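Local structure of formimidoylglutamase (Bacillus subtilis, 3M1R) at residues Ile100-Ser103 / His104-Phe108; Ala73-Ala76 / Glu77-Glu80. The protein hydrolyses N-formimidoyl-L-glutamate to L-glutamate and formamide in histidine degradation, working with two manganese ions per subunit as a member of the arginase family. All blocks are in the same frame, centred on the assembly; numbering follows the deposited sequence.

Interaction 1 of 2, residues Ile100-Ser103 / His104-Phe108; sequences IVKS and HHHIF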
# COMPACT_ATOMS: atom_id res chain seq x y z
N ILE D 100 -17.62 -18.90 18.55
CA ILE D 100 -18.34 -18.79 17.28
C ILE D 100 -19.76 -19.35 17.37
O ILE D 100 -20.69 -18.79 16.79
CB ILE D 100 -17.56 -19.49 16.14
CG1 ILE D 100 -17.91 -18.88 14.80
CG2 ILE D 100 -17.90 -20.95 16.10
CD1 ILE D 100 -18.92 -19.68 14.02
N VAL D 101 -19.92 -20.45 18.09
CA VAL D 101 -21.22 -21.08 18.25
C VAL D 101 -22.17 -20.14 18.98
O VAL D 101 -23.37 -20.07 18.67
CB VAL D 101 -21.12 -22.40 19.02
CG1 VAL D 101 -22.51 -22.93 19.36
CG2 VAL D 101 -20.29 -23.42 18.24
N LYS D 102 -21.64 -19.41 19.94
CA LYS D 102 -22.43 -18.45 20.68
C LYS D 102 -22.89 -17.36 19.71
O LYS D 102 -24.05 -16.95 19.72
CB LYS D 102 -21.58 -17.84 21.79
CG LYS D 102 -22.36 -17.43 23.01
CD LYS D 102 -21.42 -17.06 24.15
CE LYS D 102 -20.52 -18.22 24.54
NZ LYS D 102 -21.26 -19.33 25.20
N SER D 103 -21.96 -16.90 18.87
CA SER D 103 -22.24 -15.88 17.88
C SER D 103 -23.41 -16.26 16.97
O SER D 103 -24.30 -15.44 16.68
CB SER D 103 -21.00 -15.60 17.04
OG SER D 103 -20.09 -14.77 17.74
N HIS D 104 -23.40 -17.51 16.51
CA HIS D 104 -24.48 -18.01 15.67
C HIS D 104 -25.82 -17.99 16.38
O HIS D 104 -26.84 -17.64 15.76
CB HIS D 104 -24.16 -19.41 15.14
CG HIS D 104 -23.33 -19.39 13.90
ND1 HIS D 104 -23.87 -19.22 12.65
CD2 HIS D 104 -21.99 -19.49 13.72
CE1 HIS D 104 -22.91 -19.22 11.75
NE2 HIS D 104 -21.75 -19.39 12.37
N HIS D 105 -25.85 -18.35 17.66
CA HIS D 105 -27.09 -18.28 18.42
C HIS D 105 -27.59 -16.84 18.55
O HIS D 105 -28.79 -16.57 18.42
CB HIS D 105 -26.95 -18.93 19.78
CG HIS D 105 -26.87 -20.42 19.73
ND1 HIS D 105 -25.73 -21.12 20.07
CD2 HIS D 105 -27.78 -21.35 19.35
CE1 HIS D 105 -25.94 -22.41 19.92
NE2 HIS D 105 -27.18 -22.58 19.48
N HIS D 106 -26.67 -15.90 18.79
CA HIS D 106 -27.04 -14.49 18.79
C HIS D 106 -27.80 -14.18 17.50
O HIS D 106 -28.89 -13.58 17.53
CB HIS D 106 -25.81 -13.61 18.86
CG HIS D 106 -25.11 -13.66 20.17
ND1 HIS D 106 -25.59 -14.38 21.25
CD2 HIS D 106 -23.96 -13.08 20.60
CE1 HIS D 106 -24.77 -14.25 22.27
NE2 HIS D 106 -23.77 -13.46 21.91
N ILE D 107 -27.23 -14.60 16.38
CA ILE D 107 -27.81 -14.31 15.07
C ILE D 107 -29.18 -14.92 14.91
O ILE D 107 -30.13 -14.24 14.53
CB ILE D 107 -26.89 -14.80 13.93
CG1 ILE D 107 -25.50 -14.15 14.07
CG2 ILE D 107 -27.54 -14.50 12.59
CD1 ILE D 107 -24.45 -14.68 13.10
N PHE D 108 -29.31 -16.21 15.22
CA PHE D 108 -30.59 -16.87 15.05
C PHE D 108 -31.66 -16.26 15.94
O PHE D 108 -32.79 -16.08 15.52
CB PHE D 108 -30.51 -18.37 15.29
CG PHE D 108 -31.86 -19.03 15.27
CD1 PHE D 108 -32.39 -19.59 16.42
CD2 PHE D 108 -32.62 -19.03 14.12
CE1 PHE D 108 -33.65 -20.18 16.41
CE2 PHE D 108 -33.88 -19.61 14.10
CZ PHE D 108 -34.40 -20.18 15.24
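The H104 ring meets I100 at its edge: I100 CD1 lies in the ring plane, 3.1 Å from H104 CD2. The spacing is short for two carbons and the second torsion of I100 (-100°) is off its usual values, so the closeness is doubtful in detail. The H106 ring is instead covered on one face by K102 O, which sits 3.3 Å above the ring plane and is displaced toward the rim. Setting CG opposite the carbonyl carbon (chi1 -69°) brings that ring back alongside the K102 chain. On the H105 ring, CE1 touches V101 CG1 at 3.5 Å, while K102 CA lies near the plane at the edge. I100 with H104, V101 with H105 and K102 with H106 are i to i+4 neighbours whose side chains run side by side, the spacing set by a regular alpha helix. The backbone confirms it: H106 N bonds K102 O at 3.0 Å with a nearly straight N-H...O angle of 165°, and H104 N to I100 O, H105 N to V101 O and I107 N to S103 O repeat the pattern. The F9 ring of a neighbouring subunit stacks with H106; with an alanine here, F9 is likely to be left without its stacking partner and the K102 carbonyl without its cover. These are the first turns of helix 100-117 in the alpha/beta fold of the arginase family. S103 OG accepts from H96 N in the preceding loop, and I100 packs on T98 of a second neighbouring subunit. Farther along, I107 rests on I93 of strand 87-93 and on S135 and T136 of helix 133-141, where S135 OG also bonds H104 O.

Interaction 2 of 2, residues Ala73-Ala76 / Glu77-Glu80; sequences AYSA and ELGE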
# COMPACT_ATOMS: atom_id res chain seq x y z
N ALA D 73 -29.76 8.23 -3.63
CA ALA D 73 -30.96 7.40 -3.53
C ALA D 73 -31.82 7.44 -4.80
O ALA D 73 -32.82 6.73 -4.91
CB ALA D 73 -31.80 7.88 -2.34
N TYR D 74 -31.44 8.28 -5.75
CA TYR D 74 -32.30 8.50 -6.92
C TYR D 74 -32.02 7.52 -8.06
O TYR D 74 -30.88 7.35 -8.49
CB TYR D 74 -32.19 9.94 -7.41
CG TYR D 74 -32.99 10.20 -8.66
CD1 TYR D 74 -34.38 10.34 -8.60
CD2 TYR D 74 -32.38 10.27 -9.91
CE1 TYR D 74 -35.12 10.55 -9.74
CE2 TYR D 74 -33.13 10.50 -11.05
CZ TYR D 74 -34.50 10.64 -10.96
OH TYR D 74 -35.26 10.86 -12.09
N SER D 75 -33.08 6.87 -8.52
CA SER D 75 -33.03 6.04 -9.72
C SER D 75 -33.62 6.79 -10.92
O SER D 75 -34.75 7.28 -10.86
CB SER D 75 -33.83 4.76 -9.51
OG SER D 75 -33.95 4.03 -10.71
N ALA D 76 -32.85 6.87 -11.99
CA ALA D 76 -33.30 7.56 -13.18
C ALA D 76 -34.28 6.67 -13.93
O ALA D 76 -35.10 7.16 -14.71
CB ALA D 76 -32.12 7.93 -14.08
N GLU D 77 -34.21 5.37 -13.67
CA GLU D 77 -35.10 4.41 -14.33
C GLU D 77 -36.44 4.30 -13.60
O GLU D 77 -37.39 3.71 -14.11
CB GLU D 77 -34.41 3.05 -14.44
CG GLU D 77 -35.16 2.02 -15.28
CD GLU D 77 -34.43 0.67 -15.34
OE1 GLU D 77 -35.11 -0.38 -15.23
OE2 GLU D 77 -33.19 0.67 -15.48
N LEU D 78 -36.52 4.86 -12.40
CA LEU D 78 -37.74 4.86 -11.61
C LEU D 78 -38.32 6.26 -11.61
O LEU D 78 -39.50 6.46 -11.35
CB LEU D 78 -37.43 4.46 -10.17
CG LEU D 78 -37.79 3.08 -9.63
CD1 LEU D 78 -37.39 1.97 -10.58
CD2 LEU D 78 -37.15 2.90 -8.27
N GLY D 79 -37.48 7.25 -11.90
CA GLY D 79 -37.88 8.63 -11.78
C GLY D 79 -38.23 8.97 -10.34
O GLY D 79 -39.03 9.87 -10.08
N GLU D 80 -37.62 8.25 -9.40
CA GLU D 80 -37.85 8.51 -7.99
C GLU D 80 -36.82 7.81 -7.10
O GLU D 80 -36.08 6.93 -7.55
CB GLU D 80 -39.25 8.07 -7.60
CG GLU D 80 -39.59 6.67 -8.05
CD GLU D 80 -40.97 6.24 -7.63
OE1 GLU D 80 -41.56 6.89 -6.74
OE2 GLU D 80 -41.47 5.23 -8.18
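A tight beta hairpin joins strands 74-75 and 80-81, and S75 is the residue on which its turn closes. The pair S75-E80 is antiparallel and hydrogen-bonded: S75 N donates to E80 O at 3.2 Å with an N-H...O angle of 163°, though it approaches from above the carbonyl plane. S75 O takes three weak bonds, from G79 N at 2.9 Å and, longer, from L78 N and E80 N. Because G79 and E80 both face S75, this is a G1 beta bulge, and G79 takes the positive phi (63°) that the bulge needs. The S75 hydroxyl, swung opposite its backbone N (chi1 172°), reaches into the turn, where E77 N at 3.3 Å and L78 N at 3.2 Å make weak bonds to OG. Its stronger partner is E193 of a neighbouring subunit, whose carboxylate also takes A76 N. L78 CB packs 3.7 Å from S75 CB. From Y74, CE1 comes within 3.4 Å of E80 N and OH within 3.5 Å of G79 CA, and OH is hydrogen-bonded to E201 of that same neighbouring subunit. In salt bridges, E77 pairs with K314 and E80 with K317, both on helix 300-318.

Both contacts are local, and their centres lie 38 Å apart on opposite sides of the chain's centre, with interaction 2 coming first along the chain. They share no helix or strand. Interaction 1 is largely buried, within one helix beside the main parallel sheet, and consists of regular i to i+4 backbone bonds with hydrocarbon and imidazole contacts. Interaction 2 is only partly buried, in a separate two-strand hairpin, where one backbone carbonyl and one hydroxyl gather several weak bonds; its charged groups pair outside it, with lysines of helix 300-318. Residues 100-108 touch two other subunits, by ring stacking and apolar packing, and 73-80 one, by hydrogen bonds to its glutamates and by packing.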